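Local coordinates for protein protease (Vibrio cholerae, PDB 4L9D) that probably kills host cells as a secreted zinc metalloprotease, of which this is the PKD1 domain, whose calcium binding regulates interdomain flexibility, at residues Ile6-Arg11 with Val68-Gly73; Val21-Thr26 with Glu49-Trp54; Val35-Asp40 with Val64-Thr69. One frame throughout, in Å; residues are numbered along the deposited sequence.

Interaction 1: residues Ile6-Arg11 with Val68-Gly73; sequences IAPVAR and VTDDKG
Pro8, Ala10 and Val68 carry the apolar part of this contact. Val68 CG2 packs against the proline ring, 3.8 Å from Pro8 CG and close to Pro8 CB as well. The ring and the valine run alongside each other, pointing opposite ways. CG1 of Val68 is anti to the carbonyl carbon (chi1 -55°), and both branches reach Ala10. Ala10 CB lies 4.0 Å from Val68 CG2 and about as near to Val68 CG1. Ile34 of strand 34-40 touches both Pro8 and Val68. The peptide bond before Pro8 is cis.

The polar part lies at the other end. Asp70 crosses Pro8 at about a right angle, with Asp70 OD2 3.7 Å from Pro8 CD. No hydrogen bond joins the two segments. Instead, the charged groups pair within 68-73. Lys72 NZ forms a 2.7 Å salt bridge with Asp70 OD2, on the syn lone pair of that oxygen. The lysine chain is extended until it bends at chi4 (38°). That last turn places NZ, which stands 4.0 Å from Ala7 O. Asp74 is a second salt-bridge partner of NZ. Asp29 also brings its carboxylate close to Asp70, and the ammonium would probably ease this like-charge approach.

Hydrogen bonds shape the turn. Asp70 to Gly73 is a type I beta turn, closed by Gly73 N to Asp70 O at 3.0 Å. The side-chain oxygen Asp70 OD1 takes a weak bond from Lys72 N at 3.1 Å and another from Asp74 N.

Ile6, Asp31, Asp70 and Asp74 bind calcium. Here the Lys72 side chain also touches Asp31, and a sodium ion lies about 8 Å from the Asp70 side chain. The contact thus joins the incoming N-terminal segment to a sheet strand at the calcium site of a PKD domain.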
loop_
_atom_site.group_PDB
_atom_site.type_symbol
_atom_site.label_atom_id
_atom_site.label_comp_id
_atom_site.label_asym_id
_atom_site.label_seq_id
_atom_site.Cartn_x
_atom_site.Cartn_y
_atom_site.Cartn_z
ATOM N N ILE A 6 -3.146 -16.690 -5.297
ATOM C CA ILE A 6 -2.203 -17.138 -6.353
ATOM C C ILE A 6 -1.639 -16.003 -7.282
ATOM O O ILE A 6 -0.402 -15.941 -7.410
ATOM C CB ILE A 6 -2.713 -18.368 -7.199
ATOM C CG1 ILE A 6 -4.254 -18.457 -7.227
ATOM C CG2 ILE A 6 -2.039 -19.661 -6.716
ATOM C CD1 ILE A 6 -4.879 -19.845 -7.402
ATOM N N ALA A 7 -2.435 -15.235 -8.099
ATOM C CA ALA A 7 -1.861 -14.237 -9.046
ATOM C C ALA A 7 -2.941 -13.284 -9.408
ATOM O O ALA A 7 -4.113 -13.676 -9.678
ATOM C CB ALA A 7 -1.397 -15.062 -10.369
ATOM N N PRO A 8 -2.643 -11.993 -9.382
ATOM C CA PRO A 8 -1.415 -11.393 -8.888
ATOM C C PRO A 8 -1.264 -11.535 -7.355
ATOM O O PRO A 8 -2.179 -12.000 -6.675
ATOM C CB PRO A 8 -1.584 -9.926 -9.298
ATOM C CG PRO A 8 -3.026 -9.692 -9.200
ATOM C CD PRO A 8 -3.645 -10.956 -9.717
ATOM N N VAL A 9 -0.113 -11.126 -6.862
ATOM C CA VAL A 9 0.167 -11.092 -5.418
ATOM C C VAL A 9 0.544 -9.671 -5.048
ATOM O O VAL A 9 1.606 -9.175 -5.466
ATOM C CB VAL A 9 1.274 -12.081 -5.007
ATOM C CG1 VAL A 9 1.463 -11.990 -3.500
ATOM C CG2 VAL A 9 0.906 -13.506 -5.398
ATOM N N ALA A 10 -0.293 -9.027 -4.246
ATOM C CA ALA A 10 -0.010 -7.703 -3.694
ATOM C C ALA A 10 0.987 -7.834 -2.544
ATOM O O ALA A 10 0.824 -8.694 -1.674
ATOM C CB ALA A 10 -1.290 -7.048 -3.169
ATOM N N ARG A 11 1.969 -6.930 -2.523
ATOM C CA ARG A 11 2.962 -6.955 -1.432
ATOM C C ARG A 11 3.712 -5.656 -1.430
ATOM O O ARG A 11 3.937 -5.049 -2.495
ATOM C CB ARG A 11 3.930 -8.155 -1.646
ATOM C CG ARG A 11 4.736 -8.482 -0.402
ATOM C CD ARG A 11 5.628 -9.729 -0.624
ATOM N NE ARG A 11 6.542 -9.479 -1.710
ATOM C CZ ARG A 11 7.570 -10.294 -2.022
ATOM N NH1 ARG A 11 7.874 -11.339 -1.251
ATOM N NH2 ARG A 11 8.300 -10.005 -3.060
ATOM N N VAL A 68 -3.667 -4.624 -5.951
ATOM C CA VAL A 68 -3.087 -4.592 -7.287
ATOM C C VAL A 68 -4.055 -5.299 -8.242
ATOM O O VAL A 68 -4.740 -6.241 -7.841
ATOM C CB VAL A 68 -1.716 -5.244 -7.321
ATOM C CG1 VAL A 68 -0.778 -4.597 -6.282
ATOM C CG2 VAL A 68 -1.729 -6.773 -7.129
ATOM N N THR A 69 -4.086 -4.831 -9.495
ATOM C CA THR A 69 -4.924 -5.398 -10.521
ATOM C C THR A 69 -4.116 -5.606 -11.769
ATOM O O THR A 69 -3.282 -4.741 -12.131
ATOM C CB THR A 69 -6.155 -4.496 -10.806
ATOM O OG1 THR A 69 -6.861 -4.289 -9.567
ATOM C CG2 THR A 69 -7.101 -5.097 -11.797
ATOM N N ASP A 70 -4.305 -6.734 -12.437
ATOM C CA ASP A 70 -3.504 -7.110 -13.580
ATOM C C ASP A 70 -4.241 -6.965 -14.918
ATOM O O ASP A 70 -5.394 -6.494 -15.015
ATOM C CB ASP A 70 -2.835 -8.453 -13.375
ATOM C CG ASP A 70 -3.746 -9.673 -13.580
ATOM O OD1 ASP A 70 -4.945 -9.492 -13.910
ATOM O OD2 ASP A 70 -3.213 -10.793 -13.350
ATOM N N ASP A 71 -3.492 -7.232 -15.980
ATOM C CA ASP A 71 -3.977 -7.137 -17.359
ATOM C C ASP A 71 -5.203 -7.971 -17.706
ATOM O O ASP A 71 -5.881 -7.608 -18.667
ATOM C CB ASP A 71 -2.892 -7.553 -18.369
ATOM C CG ASP A 71 -2.480 -8.985 -18.230
ATOM O OD1 ASP A 71 -1.947 -9.379 -17.176
ATOM O OD2 ASP A 71 -2.674 -9.698 -19.210
ATOM N N LYS A 72 -5.455 -9.035 -16.954
ATOM C CA LYS A 72 -6.613 -9.859 -17.118
ATOM C C LYS A 72 -7.762 -9.505 -16.180
ATOM O O LYS A 72 -8.807 -10.193 -16.177
ATOM C CB LYS A 72 -6.312 -11.337 -17.062
ATOM C CG LYS A 72 -5.495 -11.831 -16.024
ATOM C CD LYS A 72 -5.322 -13.331 -16.072
ATOM C CE LYS A 72 -4.423 -13.816 -14.995
ATOM N NZ LYS A 72 -4.405 -13.253 -13.640
ATOM N N GLY A 73 -7.618 -8.438 -15.411
ATOM C CA GLY A 73 -8.697 -7.982 -14.549
ATOM C C GLY A 73 -8.769 -8.641 -13.177
ATOM O O GLY A 73 -9.783 -8.528 -12.530
#

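Interaction 2: residues Val21-Thr26 with Glu49-Trp54; sequences VMSQNT and EAAPTW
Asn25 and Ala50 meet where strand 20-25 passes the segment leading into strand 53-55. Strands 20-25 and 53-55 belong to the three-stranded antiparallel sheet of the PKD beta sandwich. Asn25 CB lies 3.5 Å from Ala50 O. CG is anti to the backbone N (chi1 -162°), and the two ends of the amide beyond it have different partners. ND2 gives a nearly straight 2.9 Å hydrogen bond to Ala50 O, close to the amide plane of Asn25. OD1 is bound by Ser27 OG. The amide is therefore held at both ends, which fixes its flip. Ala50 O also accepts from Trp39 NE1 of the facing sheet.

Ser23 makes the next link. Its OG donates to Pro52 O at 2.8 Å, in the carbonyl plane and on a lone pair. A water accepts from Ser23 N and can donate to Ala51 O, bridging the two segments where regular pairing is lost. Beyond it, Val21 and Trp54 form a hydrogen-bonded antiparallel pair. Val21 N to Trp54 O is 2.9 Å, and Trp54 N to Val21 O is 3.0 Å.

The indole of Trp54 folds back toward strand 20-25. Phe41 stacks on it, and Trp54 NE1 bonds to Tyr56 OH. Val21 lies over one face, with its CB 3.9 Å from the centre of the five-membered ring in a CH-pi contact. Ser23 CB approaches the indole obliquely, 3.9 Å from Trp54 CZ3. Val21 CG1 lies above the rim of the indole, 3.5 Å from Trp54 CZ2.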
loop_
_atom_site.group_PDB
_atom_site.type_symbol
_atom_site.label_atom_id
_atom_site.label_comp_id
_atom_site.label_asym_id
_atom_site.label_seq_id
_atom_site.Cartn_x
_atom_site.Cartn_y
_atom_site.Cartn_z
ATOM N N VAL A 21 5.360 8.267 5.867
ATOM C CA VAL A 21 5.573 6.901 5.379
ATOM C C VAL A 21 6.002 6.934 3.937
ATOM O O VAL A 21 5.450 7.644 3.110
ATOM C CB VAL A 21 4.283 6.085 5.519
ATOM C CG1 VAL A 21 4.599 4.583 5.225
ATOM C CG2 VAL A 21 3.671 6.157 6.867
ATOM N N MET A 22 7.044 6.141 3.665
ATOM C CA MET A 22 7.466 5.815 2.337
ATOM C C MET A 22 7.183 4.342 2.021
ATOM O O MET A 22 7.220 3.514 2.968
ATOM C CB MET A 22 8.957 6.086 2.109
ATOM C CG MET A 22 9.352 7.523 2.356
ATOM S SD MET A 22 11.079 7.958 2.115
ATOM C CE MET A 22 11.216 7.584 0.358
ATOM N N SER A 23 7.002 3.991 0.770
ATOM C CA SER A 23 6.674 2.627 0.370
ATOM C C SER A 23 7.637 2.093 -0.669
ATOM O O SER A 23 8.216 2.819 -1.488
ATOM C CB SER A 23 5.242 2.533 -0.111
ATOM O OG SER A 23 5.043 3.285 -1.307
ATOM N N GLN A 24 7.758 0.772 -0.634
ATOM C CA GLN A 24 8.363 0.007 -1.692
ATOM C C GLN A 24 7.367 -1.055 -2.144
ATOM O O GLN A 24 6.852 -1.798 -1.322
ATOM C CB GLN A 24 9.676 -0.649 -1.237
ATOM C CG GLN A 24 10.343 -1.375 -2.357
ATOM C CD GLN A 24 11.487 -2.302 -1.936
ATOM O OE1 GLN A 24 12.400 -2.443 -2.673
ATOM N NE2 GLN A 24 11.341 -3.011 -0.846
ATOM N N ASN A 25 7.047 -1.052 -3.426
ATOM C CA ASN A 25 6.077 -2.027 -3.973
ATOM C C ASN A 25 6.803 -3.285 -4.376
ATOM O O ASN A 25 7.669 -3.216 -5.236
ATOM C CB ASN A 25 5.346 -1.395 -5.123
ATOM C CG ASN A 25 4.080 -2.138 -5.443
ATOM O OD1 ASN A 25 4.064 -3.369 -5.450
ATOM N ND2 ASN A 25 3.035 -1.392 -5.730
ATOM N N THR A 26 6.471 -4.404 -3.780
ATOM C CA THR A 26 7.137 -5.683 -4.007
ATOM C C THR A 26 6.156 -6.731 -4.519
ATOM O O THR A 26 6.350 -7.937 -4.334
ATOM C CB THR A 26 7.898 -6.134 -2.743
ATOM O OG1 THR A 26 6.946 -6.399 -1.726
ATOM C CG2 THR A 26 8.940 -5.096 -2.307
ATOM N N GLU A 49 -0.764 5.579 -7.104
ATOM C CA GLU A 49 0.656 5.489 -7.468
ATOM C C GLU A 49 1.205 4.096 -7.152
ATOM O O GLU A 49 0.741 3.427 -6.259
ATOM C CB GLU A 49 1.457 6.551 -6.717
ATOM C CG GLU A 49 0.956 7.972 -6.978
ATOM C CD GLU A 49 1.689 9.067 -6.262
ATOM O OE1 GLU A 49 2.754 8.780 -5.697
ATOM O OE2 GLU A 49 1.157 10.220 -6.251
ATOM N N ALA A 50 2.290 3.734 -7.845
ATOM C CA ALA A 50 2.907 2.448 -7.554
ATOM C C ALA A 50 3.495 2.410 -6.131
ATOM O O ALA A 50 3.360 1.423 -5.422
ATOM C CB ALA A 50 3.991 2.146 -8.589
ATOM N N ALA A 51 4.211 3.489 -5.744
ATOM C CA ALA A 51 4.931 3.499 -4.464
ATOM C C ALA A 51 4.854 4.910 -3.861
ATOM O O ALA A 51 5.841 5.667 -3.892
ATOM C CB ALA A 51 6.361 3.007 -4.624
ATOM N N PRO A 52 3.693 5.316 -3.374
ATOM C CA PRO A 52 3.497 6.671 -2.862
ATOM C C PRO A 52 4.247 6.909 -1.530
ATOM O O PRO A 52 4.649 5.975 -0.824
ATOM C CB PRO A 52 1.990 6.785 -2.719
ATOM C CG PRO A 52 1.558 5.372 -2.421
ATOM C CD PRO A 52 2.484 4.498 -3.214
ATOM N N THR A 53 4.304 8.184 -1.188
ATOM C CA THR A 53 4.695 8.682 0.125
ATOM C C THR A 53 3.461 9.432 0.708
ATOM O O THR A 53 2.745 10.085 -0.049
ATOM C CB THR A 53 5.928 9.608 0.009
ATOM O OG1 THR A 53 6.973 8.940 -0.683
ATOM C CG2 THR A 53 6.359 10.023 1.410
ATOM N N TRP A 54 3.228 9.319 1.992
ATOM C CA TRP A 54 2.057 9.913 2.594
ATOM C C TRP A 54 2.353 10.233 4.059
ATOM O O TRP A 54 3.415 9.904 4.575
ATOM C CB TRP A 54 0.829 8.994 2.477
ATOM C CG TRP A 54 0.923 7.717 3.214
ATOM C CD1 TRP A 54 0.332 7.419 4.440
ATOM C CD2 TRP A 54 1.479 6.462 2.739
ATOM N NE1 TRP A 54 0.541 6.097 4.742
ATOM C CE2 TRP A 54 1.186 5.479 3.708
ATOM C CE3 TRP A 54 2.137 6.086 1.558
ATOM C CZ2 TRP A 54 1.536 4.144 3.525
ATOM C CZ3 TRP A 54 2.457 4.778 1.391
ATOM C CH2 TRP A 54 2.149 3.814 2.347
HETATM O O HOH W 1 7.691 5.818 -1.565
#

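Interaction 3: residues Val35-Asp40 with Val64-Thr69; sequences VSYLWD and VTLTVT
Thr69 O is gripped by two backbone N-H groups across the strands. Val35 N lies 2.9 Å from Thr69 O, in the carbonyl plane. Ser36 N binds the same oxygen at 3.2 Å and is tilted out of that plane. Two residues thus face one, a classic beta bulge. It opens the pairing of strands 34-40 and 60-70, antiparallel neighbours within the four-stranded sheet of the PKD sandwich. Ser36 pairs with Thr69 within the bulge. Beyond it the regular hydrogen-bonded pairs are Leu38 with Thr67 and Asp40 with Thr65. In the last pair, Thr65 N to Asp40 O is 2.8 Å.

Tyr37, Trp39, Leu66 and Val68 point to the face that meets the other sheet. Leu66 CG is anti to its backbone N (chi1 172°). From there CD1 reaches the indole of Trp39, 3.5 Å from the centre of the five-membered ring and only 9° off its normal. This CH-pi contact lies over one face. Val64 CG1 comes in at the edge, in plane, 4.0 Å from Trp39 CZ3. Phe12 of strand 12-17 also meets the Trp39 ring. Val68 CG1 approaches the Tyr37 ring obliquely, 3.8 Å from Tyr37 CD1.

Ser36, Leu38, Asp40, Thr65, Thr67 and Thr69 line the opposite face, which is more polar. The hydroxyl of Thr67 bonds to Thr77 OG1, and that of Thr69 to Ser75 OG. A water is hydrogen-bonded to Thr67 OG1 and donates a 2.8 Å bond to Leu38 O.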
loop_
_atom_site.group_PDB
_atom_site.type_symbol
_atom_site.label_atom_id
_atom_site.label_comp_id
_atom_site.label_asym_id
_atom_site.label_seq_id
_atom_site.Cartn_x
_atom_site.Cartn_y
_atom_site.Cartn_z
ATOM N N VAL A 35 -1.117 -3.753 -13.713
ATOM C CA VAL A 35 -1.362 -2.524 -14.416
ATOM C C VAL A 35 -1.850 -1.376 -13.539
ATOM O O VAL A 35 -1.811 -0.226 -14.005
ATOM C CB VAL A 35 -2.326 -2.706 -15.602
ATOM C CG1 VAL A 35 -1.769 -3.759 -16.583
ATOM C CG2 VAL A 35 -3.731 -3.049 -15.174
ATOM N N SER A 36 -2.373 -1.645 -12.353
ATOM C CA SER A 36 -2.891 -0.583 -11.509
ATOM C C SER A 36 -2.836 -0.965 -10.035
ATOM O O SER A 36 -2.703 -2.157 -9.679
ATOM C CB SER A 36 -4.338 -0.247 -11.879
ATOM O OG SER A 36 -5.204 -1.307 -11.527
ATOM N N TYR A 37 -2.932 0.073 -9.238
ATOM C CA TYR A 37 -2.764 0.042 -7.797
ATOM C C TYR A 37 -3.837 0.916 -7.144
ATOM O O TYR A 37 -4.101 2.034 -7.615
ATOM C CB TYR A 37 -1.405 0.637 -7.410
ATOM C CG TYR A 37 -0.247 0.003 -8.107
ATOM C CD1 TYR A 37 0.242 -1.216 -7.736
ATOM C CD2 TYR A 37 0.292 0.559 -9.278
ATOM C CE1 TYR A 37 1.236 -1.866 -8.396
ATOM C CE2 TYR A 37 1.315 -0.039 -9.951
ATOM C CZ TYR A 37 1.804 -1.258 -9.498
ATOM O OH TYR A 37 2.834 -1.905 -10.189
ATOM N N LEU A 38 -4.388 0.431 -6.031
ATOM C CA LEU A 38 -5.200 1.268 -5.145
ATOM C C LEU A 38 -4.623 1.099 -3.749
ATOM O O LEU A 38 -4.790 0.028 -3.105
ATOM C CB LEU A 38 -6.692 0.945 -5.218
ATOM C CG LEU A 38 -7.681 1.866 -4.552
ATOM C CD1 LEU A 38 -7.701 1.729 -3.054
ATOM C CD2 LEU A 38 -7.539 3.325 -5.015
ATOM N N TRP A 39 -3.951 2.107 -3.270
ATOM C CA TRP A 39 -3.473 2.180 -1.888
ATOM C C TRP A 39 -4.525 2.879 -1.056
ATOM O O TRP A 39 -5.182 3.842 -1.492
ATOM C CB TRP A 39 -2.182 3.061 -1.810
ATOM C CG TRP A 39 -0.965 2.468 -2.371
ATOM C CD1 TRP A 39 -0.550 2.523 -3.689
ATOM C CD2 TRP A 39 0.027 1.732 -1.663
ATOM N NE1 TRP A 39 0.657 1.884 -3.831
ATOM C CE2 TRP A 39 1.040 1.387 -2.599
ATOM C CE3 TRP A 39 0.190 1.345 -0.343
ATOM C CZ2 TRP A 39 2.221 0.724 -2.208
ATOM C CZ3 TRP A 39 1.322 0.662 0.016
ATOM C CH2 TRP A 39 2.330 0.346 -0.898
ATOM N N ASP A 40 -4.614 2.426 0.187
ATOM C CA ASP A 40 -5.640 2.869 1.133
ATOM C C ASP A 40 -4.913 2.981 2.459
ATOM O O ASP A 40 -4.477 1.982 3.035
ATOM C CB ASP A 40 -6.743 1.833 1.072
ATOM C CG ASP A 40 -7.747 1.811 2.177
ATOM O OD1 ASP A 40 -7.621 2.555 3.178
ATOM O OD2 ASP A 40 -8.714 0.985 2.060
ATOM N N VAL A 64 -2.613 -0.017 6.503
ATOM C CA VAL A 64 -2.280 0.325 5.110
ATOM C C VAL A 64 -2.606 -0.870 4.247
ATOM O O VAL A 64 -2.115 -1.992 4.483
ATOM C CB VAL A 64 -0.799 0.658 4.987
ATOM C CG1 VAL A 64 -0.444 0.956 3.572
ATOM C CG2 VAL A 64 -0.471 1.857 5.847
ATOM N N THR A 65 -3.448 -0.664 3.239
ATOM C CA THR A 65 -3.916 -1.687 2.351
ATOM C C THR A 65 -3.520 -1.356 0.919
ATOM O O THR A 65 -3.689 -0.203 0.480
ATOM C CB THR A 65 -5.472 -1.794 2.511
ATOM O OG1 THR A 65 -5.794 -2.019 3.899
ATOM C CG2 THR A 65 -6.013 -2.906 1.698
ATOM N N LEU A 66 -3.033 -2.340 0.194
ATOM C CA LEU A 66 -2.730 -2.221 -1.234
ATOM C C LEU A 66 -3.492 -3.265 -2.003
ATOM O O LEU A 66 -3.367 -4.463 -1.704
ATOM C CB LEU A 66 -1.233 -2.417 -1.503
ATOM C CG LEU A 66 -0.844 -2.499 -2.999
ATOM C CD1 LEU A 66 -1.167 -1.205 -3.752
ATOM C CD2 LEU A 66 0.604 -2.862 -3.154
ATOM N N THR A 67 -4.205 -2.833 -3.034
ATOM C CA THR A 67 -4.788 -3.712 -4.026
ATOM C C THR A 67 -4.062 -3.514 -5.335
ATOM O O THR A 67 -3.856 -2.363 -5.760
ATOM C CB THR A 67 -6.305 -3.380 -4.185
ATOM O OG1 THR A 67 -6.999 -3.687 -2.981
ATOM C CG2 THR A 67 -6.953 -4.189 -5.315
ATOM N N VAL A 68 -3.667 -4.624 -5.951
ATOM C CA VAL A 68 -3.087 -4.592 -7.287
ATOM C C VAL A 68 -4.055 -5.299 -8.242
ATOM O O VAL A 68 -4.740 -6.241 -7.841
ATOM C CB VAL A 68 -1.716 -5.244 -7.321
ATOM C CG1 VAL A 68 -0.778 -4.597 -6.282
ATOM C CG2 VAL A 68 -1.729 -6.773 -7.129
ATOM N N THR A 69 -4.086 -4.831 -9.495
ATOM C CA THR A 69 -4.924 -5.398 -10.521
ATOM C C THR A 69 -4.116 -5.606 -11.769
ATOM O O THR A 69 -3.282 -4.741 -12.131
ATOM C CB THR A 69 -6.155 -4.496 -10.806
ATOM O OG1 THR A 69 -6.861 -4.289 -9.567
ATOM C CG2 THR A 69 -7.101 -5.097 -11.797
HETATM O O HOH W 2 -6.468 -1.521 -1.416
HETATM O O HOH W 3 -6.684 0.292 5.031
#

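The centres of interactions 2 and 3 are each about 6 Å from the centre of the chain; that of interaction 1 is about 14 Å from it, at the calcium end. All three are partly buried: Val21, Trp39, Trp54 and Leu66 are buried, Leu38, Thr53 and Lys72 exposed. Interactions 1 and 3 share Val68 and Thr69 on strand 60-70. Interaction 2 belongs to the other sheet and meets interaction 3 where Asn25 and Ala50 pack on Tyr37, and Ser23 and Pro52 on Trp39. Interaction 3 is mostly regular strand pairing. Interaction 2 mixes pairing with side-chain and water links. Interaction 1 combines apolar packing with charged groups near the metal site.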